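Local coordinates for protein putative glycoside hydrolase (Parabacteroides distasonis ATCC 8503, PDB 3GYC) that probably hydrolyses glycosidic bonds in carbohydrates, as a putative glycoside hydrolase of a cellulase-like family with a TIM-barrel fold, at residues M206-S211 and F227-E232; N263-A268 and P316-D321; I54-Y59 and P94-F99; R29-A34 and W82-M87. All coordinates share one frame; numbering follows the deposited sequence. Where two conformers were deposited one is given.

Overall arrangement
Contacts 1 and 3 lie in the barrel and are buried. Both reach the same eight-stranded parallel sheet. Contact 1 joins the two outermost strands counted in that sheet and mixes backbone and carboxylate hydrogen bonds with leucine packing. Contact 3 sets a strand against a covering helix by apolar side chains alone. The two meet where Glu232 OE1 forms a salt bridge with Arg55 NE, 3.6 Å away. Contact 4 is a largely buried loop-to-loop contact, its centre about 19 Å from that of the chain, held by an arginine and a tryptophan; it touches contact 3. Contact 2, centred about 24 Å from the chain centre, is partly exposed, purely apolar and touches none of the others.

Contact 1. Residues M206-S211 and F227-E232; sequences MPFLYS and FLDLYE
Asp229 OD2 is the side-chain oxygen gripped across the contact, and two partners hold it: Phe208 N and Arg200. Phe208 N donates to the anti lone pair of Asp229 OD2 at 2.8 Å, almost straight at 168°. Arg200 adds a salt bridge from outside the two segments. The other carboxylate oxygen, OD1, pairs with Lys388, so the group is fixed at both ends and probably stays ionised. The backbone N of Asp229 returns a bond to Phe208 O at 3.0 Å, nearly along the C=O axis. Asp229 and Phe208 are thus doubly linked.

Beyond this pair, packing is mostly between aliphatic side chains. Leu209 turns CG into the crowded position between N and the carbonyl carbon (chi1 73°). Leu209 CD2 lies 3.8 Å from Leu230 CG, and the two side chains cross obliquely. The other branch, Leu209 CD1, meets Glu232 CB at 3.4 Å. Pro207 CB presses on Leu230 CD2 at 3.4 Å, a tight carbon pair. Leu228 CD2 reaches the backbone, 3.8 Å from Leu209 CA. Near Ser211, one water forms a second polar link: it accepts from Glu232 N and donates to Tyr210 O.

The contact helps close the TIM barrel between strands 208-209 and 231-232. Strand 153-157 flanks strand 208-209 on its other side. Helix 186-200 packs on Phe208 and Tyr210, and helix 384-390 touches Pro207, Asp229 and Leu230.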
# COMPACT_ATOMS: atom_id res chain seq x y z
N MSE A 206 -19.03 0.92 2.24
CA MSE A 206 -17.63 1.15 1.85
C MSE A 206 -16.74 0.02 2.44
O MSE A 206 -16.92 -0.35 3.58
CB MSE A 206 -17.17 2.55 2.31
CG MSE A 206 -15.72 2.90 2.01
SE MSE A 206 -15.37 3.13 0.11
CE MSE A 206 -16.03 4.97 -0.14
N PRO A 207 -15.84 -0.58 1.64
CA PRO A 207 -14.94 -1.58 2.20
C PRO A 207 -13.88 -0.90 3.06
O PRO A 207 -13.15 -0.03 2.58
CB PRO A 207 -14.30 -2.24 0.97
CG PRO A 207 -15.09 -1.81 -0.18
CD PRO A 207 -15.84 -0.57 0.17
N PHE A 208 -13.82 -1.29 4.32
CA PHE A 208 -12.86 -0.75 5.28
C PHE A 208 -11.93 -1.82 5.79
O PHE A 208 -12.32 -2.98 5.98
CB PHE A 208 -13.57 -0.15 6.49
CG PHE A 208 -14.33 1.12 6.18
CD1 PHE A 208 -13.64 2.31 5.93
CD2 PHE A 208 -15.70 1.14 6.20
CE1 PHE A 208 -14.33 3.50 5.66
CE2 PHE A 208 -16.39 2.31 5.92
CZ PHE A 208 -15.68 3.49 5.64
N LEU A 209 -10.70 -1.42 6.07
CA LEU A 209 -9.68 -2.32 6.61
C LEU A 209 -8.55 -1.53 7.24
O LEU A 209 -8.59 -0.31 7.26
CB LEU A 209 -9.06 -3.14 5.46
CG LEU A 209 -8.12 -2.36 4.53
CD1 LEU A 209 -7.05 -3.28 3.98
CD2 LEU A 209 -8.93 -1.62 3.44
N TYR A 210 -7.56 -2.26 7.78
CA TYR A 210 -6.27 -1.73 8.16
C TYR A 210 -5.28 -2.66 7.46
O TYR A 210 -5.52 -3.88 7.39
CB TYR A 210 -6.01 -1.78 9.65
CG TYR A 210 -6.67 -0.73 10.53
CD1 TYR A 210 -8.03 -0.73 10.75
CD2 TYR A 210 -5.89 0.19 11.23
CE1 TYR A 210 -8.62 0.20 11.63
CE2 TYR A 210 -6.47 1.11 12.10
CZ TYR A 210 -7.83 1.11 12.30
OH TYR A 210 -8.39 2.02 13.14
N SER A 211 -4.19 -2.12 6.90
CA SER A 211 -3.22 -2.94 6.16
C SER A 211 -2.07 -3.39 7.06
O SER A 211 -1.65 -2.66 7.95
CB SER A 211 -2.68 -2.21 4.93
OG SER A 211 -1.99 -1.02 5.24
N PHE A 227 -14.30 -8.16 11.13
CA PHE A 227 -14.63 -6.74 10.91
C PHE A 227 -13.83 -6.08 9.78
O PHE A 227 -14.06 -4.90 9.46
CB PHE A 227 -14.44 -5.93 12.22
CG PHE A 227 -13.08 -6.09 12.85
CD1 PHE A 227 -12.00 -5.37 12.41
CD2 PHE A 227 -12.89 -6.97 13.90
CE1 PHE A 227 -10.72 -5.52 12.98
CE2 PHE A 227 -11.63 -7.14 14.49
CZ PHE A 227 -10.54 -6.40 14.02
N LEU A 228 -12.85 -6.79 9.22
CA LEU A 228 -12.10 -6.31 8.06
C LEU A 228 -12.85 -6.77 6.81
O LEU A 228 -13.23 -7.93 6.72
CB LEU A 228 -10.70 -6.88 8.04
CG LEU A 228 -9.82 -6.52 9.25
CD1 LEU A 228 -8.51 -7.30 9.24
CD2 LEU A 228 -9.58 -5.02 9.30
N ASP A 229 -13.08 -5.87 5.87
CA ASP A 229 -13.82 -6.19 4.62
C ASP A 229 -12.92 -6.83 3.55
O ASP A 229 -13.40 -7.44 2.59
CB ASP A 229 -14.47 -4.93 4.06
CG ASP A 229 -15.63 -4.39 4.92
OD1 ASP A 229 -16.32 -5.23 5.58
OD2 ASP A 229 -15.89 -3.13 4.94
N LEU A 230 -11.61 -6.60 3.69
CA LEU A 230 -10.58 -7.13 2.81
C LEU A 230 -9.24 -7.13 3.55
O LEU A 230 -9.10 -6.52 4.60
CB LEU A 230 -10.44 -6.30 1.54
CG LEU A 230 -10.11 -4.82 1.66
CD1 LEU A 230 -9.08 -4.34 0.62
CD2 LEU A 230 -11.39 -3.96 1.59
N TYR A 231 -8.24 -7.81 3.00
CA TYR A 231 -6.94 -7.78 3.59
C TYR A 231 -6.01 -7.14 2.55
O TYR A 231 -6.05 -7.51 1.36
CB TYR A 231 -6.38 -9.17 3.99
CG TYR A 231 -7.26 -10.10 4.78
CD1 TYR A 231 -8.24 -9.62 5.65
CD2 TYR A 231 -7.07 -11.48 4.71
CE1 TYR A 231 -9.04 -10.51 6.37
CE2 TYR A 231 -7.84 -12.36 5.45
CZ TYR A 231 -8.81 -11.87 6.28
OH TYR A 231 -9.57 -12.75 6.97
N GLU A 232 -5.21 -6.17 2.99
CA GLU A 232 -4.19 -5.54 2.15
C GLU A 232 -2.90 -5.98 2.81
O GLU A 232 -2.55 -5.45 3.84
CB GLU A 232 -4.37 -4.01 2.08
CG GLU A 232 -3.79 -3.35 0.79
CD GLU A 232 -2.34 -2.88 0.87
OE1 GLU A 232 -2.04 -2.01 1.72
OE2 GLU A 232 -1.50 -3.30 0.04
O HOH W 1 -5.09 -6.49 5.89

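Contact 2. Residues N263-A268 and P316-D321; sequences NVVKNA and PLLKWD
Pro316 opens the loop side of this small apolar contact. Its ring plays little part. Pro316 O lies 4.0 Å from Val265 CG2, at the edge of the patch.

Leu317 comes next. Its CB bond points toward the helix, and Leu317 CB sits 3.8 Å from Val265 CG1. Leu317 CD1 lies 4.0 Å from Val265 CG1. The two side chains cross obliquely. Leu317 is exposed, so this half of the contact lies at the surface.

Leu318 gives the buried half. Its CG is anti to the carbonyl carbon (chi1 -69°). CD1 continues the extended chain (chi2 -176°), and the other branch, CD2, turns to the helix. Leu318 CD2 meets Val265 CG2 at 3.6 Å, the shortest approach of the contact, and Val264 CG1 at 3.9 Å. The Leu318 side chain crosses both valines at about a right angle.

Val265 therefore splits its work. CG1, anti to the backbone N (chi1 166°), takes Leu317, while CG2 takes Leu318. An alanine here would remove both methyls and would probably loosen the packing of Leu317 and Leu318 against the helix. No hydrogen bond joins the two segments.

The contact is plain packing at the periphery of the fold. It lays the loop between strand 301-303 and helix 321-337 on helix 259-273. Tyr312 packs on both Val264 and Leu318, and Tyr261, from the same helix 259-273, also touches Leu318. At the start of helix 321-337, Asp321 forms a salt bridge with Arg273 of helix 259-273.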
# COMPACT_ATOMS: atom_id res chain seq x y z
N ASN A 263 25.62 -1.86 1.09
CA ASN A 263 25.58 -3.33 1.20
C ASN A 263 24.65 -3.92 0.14
O ASN A 263 24.90 -5.00 -0.34
CB ASN A 263 25.11 -3.75 2.59
CG ASN A 263 26.14 -3.52 3.63
OD1 ASN A 263 27.29 -3.34 3.31
ND2 ASN A 263 25.75 -3.53 4.87
N VAL A 264 23.58 -3.22 -0.21
CA VAL A 264 22.66 -3.71 -1.26
C VAL A 264 23.44 -3.78 -2.59
O VAL A 264 23.40 -4.80 -3.32
CB VAL A 264 21.37 -2.85 -1.38
CG1 VAL A 264 20.49 -3.31 -2.56
CG2 VAL A 264 20.58 -2.92 -0.09
N VAL A 265 24.20 -2.72 -2.89
CA VAL A 265 25.02 -2.67 -4.10
C VAL A 265 26.03 -3.83 -4.15
O VAL A 265 26.15 -4.53 -5.18
CB VAL A 265 25.76 -1.30 -4.27
CG1 VAL A 265 26.87 -1.38 -5.35
CG2 VAL A 265 24.75 -0.14 -4.56
N LYS A 266 26.70 -4.06 -3.03
CA LYS A 266 27.75 -5.06 -2.96
C LYS A 266 27.25 -6.50 -3.01
O LYS A 266 27.85 -7.33 -3.70
CB LYS A 266 28.58 -4.86 -1.69
CG LYS A 266 29.83 -5.76 -1.56
N ASN A 267 26.16 -6.77 -2.31
CA ASN A 267 25.66 -8.12 -2.08
C ASN A 267 24.30 -8.59 -2.54
O ASN A 267 24.11 -9.78 -2.68
CB ASN A 267 25.63 -8.31 -0.57
CG ASN A 267 26.93 -8.03 0.05
OD1 ASN A 267 27.98 -8.28 -0.56
ND2 ASN A 267 26.91 -7.46 1.25
N ALA A 268 23.33 -7.70 -2.73
CA ALA A 268 21.97 -8.15 -3.01
C ALA A 268 21.86 -9.08 -4.22
O ALA A 268 21.34 -10.21 -4.11
CB ALA A 268 21.01 -6.95 -3.12
N PRO A 316 23.61 4.24 -9.12
CA PRO A 316 24.70 3.55 -9.76
C PRO A 316 24.88 2.12 -9.21
O PRO A 316 24.87 1.88 -8.00
CB PRO A 316 25.95 4.41 -9.37
CG PRO A 316 25.55 5.10 -8.13
CD PRO A 316 24.08 5.45 -8.42
N LEU A 317 25.07 1.20 -10.14
CA LEU A 317 25.34 -0.19 -9.84
C LEU A 317 24.14 -0.97 -9.26
O LEU A 317 24.30 -2.13 -8.88
CB LEU A 317 26.60 -0.32 -8.97
CG LEU A 317 27.92 0.29 -9.46
CD1 LEU A 317 28.96 0.17 -8.36
CD2 LEU A 317 28.46 -0.36 -10.74
N LEU A 318 22.96 -0.38 -9.22
CA LEU A 318 21.77 -1.16 -8.88
C LEU A 318 21.03 -1.55 -10.18
O LEU A 318 20.47 -0.71 -10.90
CB LEU A 318 20.82 -0.49 -7.87
CG LEU A 318 21.32 -0.34 -6.41
CD1 LEU A 318 20.21 0.26 -5.48
CD2 LEU A 318 21.80 -1.67 -5.82
N LYS A 319 21.01 -2.84 -10.46
CA LYS A 319 20.29 -3.36 -11.65
C LYS A 319 18.87 -3.74 -11.27
O LYS A 319 18.62 -4.25 -10.17
CB LYS A 319 21.02 -4.58 -12.25
CG LYS A 319 22.42 -4.29 -12.80
CD LYS A 319 23.19 -5.58 -13.10
N TRP A 320 17.94 -3.49 -12.18
CA TRP A 320 16.54 -3.79 -11.94
C TRP A 320 16.12 -5.12 -12.47
O TRP A 320 15.05 -5.60 -12.11
CB TRP A 320 15.64 -2.73 -12.58
CG TRP A 320 15.67 -1.41 -11.89
CD1 TRP A 320 16.52 -0.38 -12.12
CD2 TRP A 320 14.80 -0.97 -10.83
NE1 TRP A 320 16.22 0.68 -11.30
CE2 TRP A 320 15.19 0.33 -10.48
CE3 TRP A 320 13.74 -1.56 -10.15
CZ2 TRP A 320 14.53 1.07 -9.49
CZ3 TRP A 320 13.06 -0.81 -9.16
CH2 TRP A 320 13.49 0.47 -8.83
N ASP A 321 16.92 -5.74 -13.33
CA ASP A 321 16.47 -6.98 -13.96
C ASP A 321 16.04 -8.12 -13.04
O ASP A 321 14.94 -8.66 -13.19
CB ASP A 321 17.41 -7.47 -15.08
CG ASP A 321 18.83 -7.82 -14.62
OD1 ASP A 321 19.21 -7.76 -13.42
OD2 ASP A 321 19.60 -8.18 -15.54

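Contact 3. Residues I54-Y59 and P94-F99; sequences IRIDAY and PNLNLF
This is strand-to-helix packing of a TIM barrel. Strand 53-57 belongs to the parallel sheet, and helix 95-105 lies over it. The next strand, 109-113, pairs with strand 53-57, so the helix is the crossover of a beta-alpha-beta unit. The short axes of strand 54-57 and helix 95-99 run antiparallel at 175°, 11.5 Å apart at closest approach.

Alternate strand residues face the helix. Ile54 and Ile56 point toward it, and Leu96 and Phe99 point back. Ile54 CD1 reaches the tip of the Phe99 ring, 4.0 Å from Phe99 CZ. Ile56 also meets that ring tip to tip. It offers two branches, CD1 near CD2 and CG2 near CE2. Phe99 holds CG anti to the backbone N (chi1 -177°), which sends the ring to the strand. Trp39 meets this ring edge-to-face. Ile140 of helix 130-146 packs on Leu96 and Ala58.

At the end of the strand, Asp57 forms an Asx turn, its OD1 accepting from Tyr59 N at 2.7 Å from above the carboxylate plane. Ser114 shares that oxygen.

The closest contact between the segments is methyl to methyl, Ile56 CD1 to Leu96 CD1 at 3.6 Å.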
# COMPACT_ATOMS: atom_id res chain seq x y z
N ILE A 54 -4.95 2.98 -8.05
CA ILE A 54 -3.83 3.57 -7.33
C ILE A 54 -4.19 3.61 -5.85
O ILE A 54 -5.33 3.84 -5.50
CB ILE A 54 -3.59 5.03 -7.81
CG1 ILE A 54 -3.47 5.10 -9.34
CG2 ILE A 54 -2.37 5.62 -7.18
CD1 ILE A 54 -3.47 6.58 -9.93
N ARG A 55 -3.22 3.33 -5.01
CA ARG A 55 -3.36 3.45 -3.56
C ARG A 55 -2.61 4.72 -3.14
O ARG A 55 -1.42 4.87 -3.44
CB ARG A 55 -2.76 2.22 -2.89
CG ARG A 55 -2.68 2.32 -1.41
CD ARG A 55 -1.90 1.25 -0.85
NE ARG A 55 -1.75 1.38 0.59
CZ ARG A 55 -0.65 1.07 1.26
NH1 ARG A 55 0.46 0.67 0.62
NH2 ARG A 55 -0.62 1.25 2.57
N ILE A 56 -3.29 5.68 -2.51
CA ILE A 56 -2.61 6.90 -2.15
C ILE A 56 -2.86 7.25 -0.69
O ILE A 56 -3.80 6.78 -0.04
CB ILE A 56 -3.04 8.11 -3.00
CG1 ILE A 56 -4.54 8.44 -2.84
CG2 ILE A 56 -2.71 7.95 -4.44
CD1 ILE A 56 -4.96 9.73 -3.54
N ASP A 57 -1.98 8.10 -0.21
CA ASP A 57 -2.17 8.69 1.11
C ASP A 57 -3.16 9.85 0.96
O ASP A 57 -2.95 10.76 0.12
CB ASP A 57 -0.84 9.17 1.67
CG ASP A 57 -0.93 9.52 3.16
OD1 ASP A 57 -2.02 9.89 3.64
OD2 ASP A 57 0.07 9.31 3.86
N ALA A 58 -4.22 9.84 1.78
CA ALA A 58 -5.28 10.87 1.76
C ALA A 58 -4.98 12.02 2.76
O ALA A 58 -5.72 13.01 2.78
CB ALA A 58 -6.62 10.24 2.13
N TYR A 59 -3.93 11.86 3.59
CA TYR A 59 -3.56 12.86 4.63
C TYR A 59 -4.81 13.32 5.40
O TYR A 59 -5.06 14.53 5.54
CB TYR A 59 -2.92 14.08 3.98
CG TYR A 59 -1.63 13.89 3.21
CD1 TYR A 59 -1.64 13.47 1.89
CD2 TYR A 59 -0.40 14.23 3.78
CE1 TYR A 59 -0.44 13.35 1.16
CE2 TYR A 59 0.80 14.09 3.07
CZ TYR A 59 0.77 13.67 1.76
OH TYR A 59 1.95 13.56 1.04
N PRO A 94 -7.56 21.80 -2.51
CA PRO A 94 -8.29 20.88 -3.43
C PRO A 94 -7.45 19.88 -4.24
O PRO A 94 -8.00 19.18 -5.09
CB PRO A 94 -9.02 21.87 -4.38
CG PRO A 94 -8.07 23.06 -4.45
CD PRO A 94 -7.51 23.19 -3.03
N ASN A 95 -6.14 19.84 -4.02
CA ASN A 95 -5.25 18.88 -4.73
C ASN A 95 -5.74 17.44 -4.73
O ASN A 95 -5.70 16.79 -5.79
CB ASN A 95 -3.81 18.94 -4.23
CG ASN A 95 -3.02 20.06 -4.87
OD1 ASN A 95 -3.43 20.58 -5.89
ND2 ASN A 95 -1.86 20.45 -4.24
N LEU A 96 -6.26 16.96 -3.61
CA LEU A 96 -6.75 15.58 -3.55
C LEU A 96 -7.93 15.41 -4.49
O LEU A 96 -7.95 14.49 -5.32
CB LEU A 96 -7.08 15.15 -2.12
CG LEU A 96 -7.72 13.78 -1.96
CD1 LEU A 96 -6.78 12.63 -2.52
CD2 LEU A 96 -8.15 13.52 -0.51
N ASN A 97 -8.90 16.31 -4.38
CA ASN A 97 -10.07 16.19 -5.26
C ASN A 97 -9.71 16.38 -6.74
O ASN A 97 -10.36 15.76 -7.62
CB ASN A 97 -11.20 17.09 -4.78
CG ASN A 97 -11.91 16.53 -3.53
OD1 ASN A 97 -11.48 15.55 -2.90
ND2 ASN A 97 -13.00 17.15 -3.19
N LEU A 98 -8.71 17.23 -7.01
CA LEU A 98 -8.21 17.42 -8.39
C LEU A 98 -7.63 16.12 -8.90
O LEU A 98 -7.95 15.70 -9.98
CB LEU A 98 -7.21 18.59 -8.53
CG LEU A 98 -7.82 20.00 -8.50
CD1 LEU A 98 -6.75 21.15 -8.29
CD2 LEU A 98 -8.68 20.29 -9.73
N PHE A 99 -6.74 15.51 -8.11
CA PHE A 99 -6.15 14.25 -8.45
C PHE A 99 -7.20 13.14 -8.65
O PHE A 99 -7.13 12.38 -9.65
CB PHE A 99 -5.13 13.84 -7.37
CG PHE A 99 -4.41 12.55 -7.70
CD1 PHE A 99 -3.36 12.56 -8.62
CD2 PHE A 99 -4.82 11.34 -7.17
CE1 PHE A 99 -2.71 11.40 -8.96
CE2 PHE A 99 -4.16 10.19 -7.50
CZ PHE A 99 -3.11 10.23 -8.42

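Contact 4. Residues R29-A34 and W82-M87; sequences RRWPGA and WGSPDM. With EDO (1,2-ethanediol), chain D.
Arg29 leaves its CB with CG beside the backbone N (chi1 -69°). CG and CD pass along Gly83, with Arg29 CD 3.5 Å from Gly83 O. The chain then bends at chi3 (67°), so that Arg29 NE donates to Ala34 O at 3.0 Å, on a lone pair of that carbonyl. At the tip, Arg29 NH1 donates to Gly83 O at 2.8 Å, nearly along the C=O axis. Arg29 NH1 also donates to O2 of a 1,2-ethanediol at 2.8 Å. Arg29 NH2 donates to O1 of the diol at 2.9 Å. The diol is probably from the crystallisation liquor, and Asp81 binds it too.

Trp31 CZ2 lies 3.4 Å above one guanidinium face, offset toward the rim. At the indole tip, Trp31 CH2 lies 3.5 Å from Pro85 CD. Ala34 CB covers an indole face over its centre.

An alanine at Arg29 would remove the guanidinium and would probably weaken the tie between Gly83 and the type II beta turn from Trp31 to Ala34.

The contact joins the loop after helix 25-28 to the loop between strands 71-73 and 88-90. Ser25 and Glu28 of that helix bind Gly83 N and Ser84 OG.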
# COMPACT_ATOMS: atom_id res chain seq x y z
N ARG A 29 6.05 14.81 -4.41
CA ARG A 29 7.15 14.77 -5.39
C ARG A 29 6.85 15.56 -6.58
O ARG A 29 6.63 15.04 -7.70
CB ARG A 29 7.49 13.32 -5.72
CG ARG A 29 8.12 12.59 -4.57
CD ARG A 29 8.79 11.26 -5.04
NE ARG A 29 9.96 11.49 -5.90
CZ ARG A 29 11.21 11.61 -5.49
NH1 ARG A 29 11.54 11.65 -4.22
NH2 ARG A 29 12.16 11.86 -6.38
N ARG A 30 6.76 16.88 -6.34
CA ARG A 30 6.36 17.80 -7.39
C ARG A 30 7.30 19.00 -7.55
O ARG A 30 6.94 20.00 -8.14
CB ARG A 30 4.91 18.20 -7.17
CG ARG A 30 3.99 17.01 -6.91
CD ARG A 30 2.56 17.46 -6.87
NE ARG A 30 1.99 17.68 -8.20
CZ ARG A 30 0.97 18.48 -8.48
NH1 ARG A 30 0.46 19.29 -7.56
NH2 ARG A 30 0.47 18.51 -9.69
N TRP A 31 8.53 18.85 -7.08
CA TRP A 31 9.62 19.78 -7.36
C TRP A 31 10.17 19.31 -8.71
O TRP A 31 9.82 18.24 -9.15
CB TRP A 31 10.72 19.73 -6.27
CG TRP A 31 11.42 18.45 -6.09
CD1 TRP A 31 12.52 18.03 -6.76
CD2 TRP A 31 11.10 17.42 -5.16
NE1 TRP A 31 12.89 16.81 -6.34
CE2 TRP A 31 12.05 16.40 -5.35
CE3 TRP A 31 10.08 17.22 -4.23
CZ2 TRP A 31 12.04 15.23 -4.64
CZ3 TRP A 31 10.07 16.04 -3.49
CH2 TRP A 31 11.04 15.07 -3.69
N PRO A 32 11.03 20.11 -9.36
CA PRO A 32 11.50 19.79 -10.72
C PRO A 32 12.09 18.42 -10.84
O PRO A 32 13.01 18.08 -10.10
CB PRO A 32 12.52 20.89 -11.00
CG PRO A 32 11.99 22.04 -10.20
CD PRO A 32 11.51 21.43 -8.94
N GLY A 33 11.54 17.65 -11.78
CA GLY A 33 11.99 16.31 -12.06
C GLY A 33 11.65 15.25 -11.03
O GLY A 33 12.04 14.10 -11.17
N ALA A 34 10.83 15.59 -10.05
CA ALA A 34 10.56 14.66 -8.93
C ALA A 34 9.65 13.48 -9.32
O ALA A 34 9.62 12.46 -8.68
CB ALA A 34 10.02 15.42 -7.72
N TRP A 82 10.52 7.53 -2.25
CA TRP A 82 9.10 7.76 -2.03
C TRP A 82 9.04 9.07 -1.26
O TRP A 82 9.80 9.30 -0.32
CB TRP A 82 8.44 6.69 -1.21
CG TRP A 82 8.46 5.38 -1.84
CD1 TRP A 82 7.75 4.99 -2.95
CD2 TRP A 82 9.25 4.26 -1.44
NE1 TRP A 82 8.06 3.68 -3.25
CE2 TRP A 82 8.97 3.22 -2.34
CE3 TRP A 82 10.16 4.03 -0.39
CZ2 TRP A 82 9.54 1.95 -2.21
CZ3 TRP A 82 10.73 2.77 -0.28
CH2 TRP A 82 10.42 1.76 -1.18
N GLY A 83 8.14 9.93 -1.67
CA GLY A 83 7.99 11.20 -0.98
C GLY A 83 9.21 12.10 -0.95
O GLY A 83 10.04 12.09 -1.84
N SER A 84 9.36 12.85 0.15
CA SER A 84 10.36 13.90 0.25
C SER A 84 11.61 13.54 1.03
O SER A 84 11.51 13.07 2.17
CB SER A 84 9.70 15.14 0.96
OG SER A 84 8.52 15.57 0.31
N PRO A 85 12.81 13.84 0.49
CA PRO A 85 14.05 13.54 1.16
C PRO A 85 14.48 14.64 2.12
O PRO A 85 15.57 14.56 2.67
CB PRO A 85 15.06 13.47 0.01
CG PRO A 85 14.56 14.54 -0.95
CD PRO A 85 13.04 14.37 -0.87
N ASP A 86 13.63 15.65 2.28
CA ASP A 86 13.94 16.79 3.15
C ASP A 86 12.59 17.48 3.43
O ASP A 86 11.55 16.99 3.02
CB ASP A 86 14.96 17.73 2.45
CG ASP A 86 15.80 18.56 3.43
OD1 ASP A 86 15.38 18.82 4.59
OD2 ASP A 86 16.88 19.03 3.00
N MSE A 87 12.61 18.61 4.13
CA MSE A 87 11.36 19.30 4.45
C MSE A 87 10.65 19.69 3.16
O MSE A 87 11.27 19.94 2.10
CB MSE A 87 11.61 20.52 5.32
CG MSE A 87 12.38 20.17 6.58
SE MSE A 87 12.07 21.42 8.01
CE MSE A 87 12.34 23.11 7.02
C1 EDO D . 15.69 13.27 -5.09
O1 EDO D . 14.85 12.86 -6.19
C2 EDO D . 15.63 12.25 -3.99
O2 EDO D . 14.30 11.76 -3.73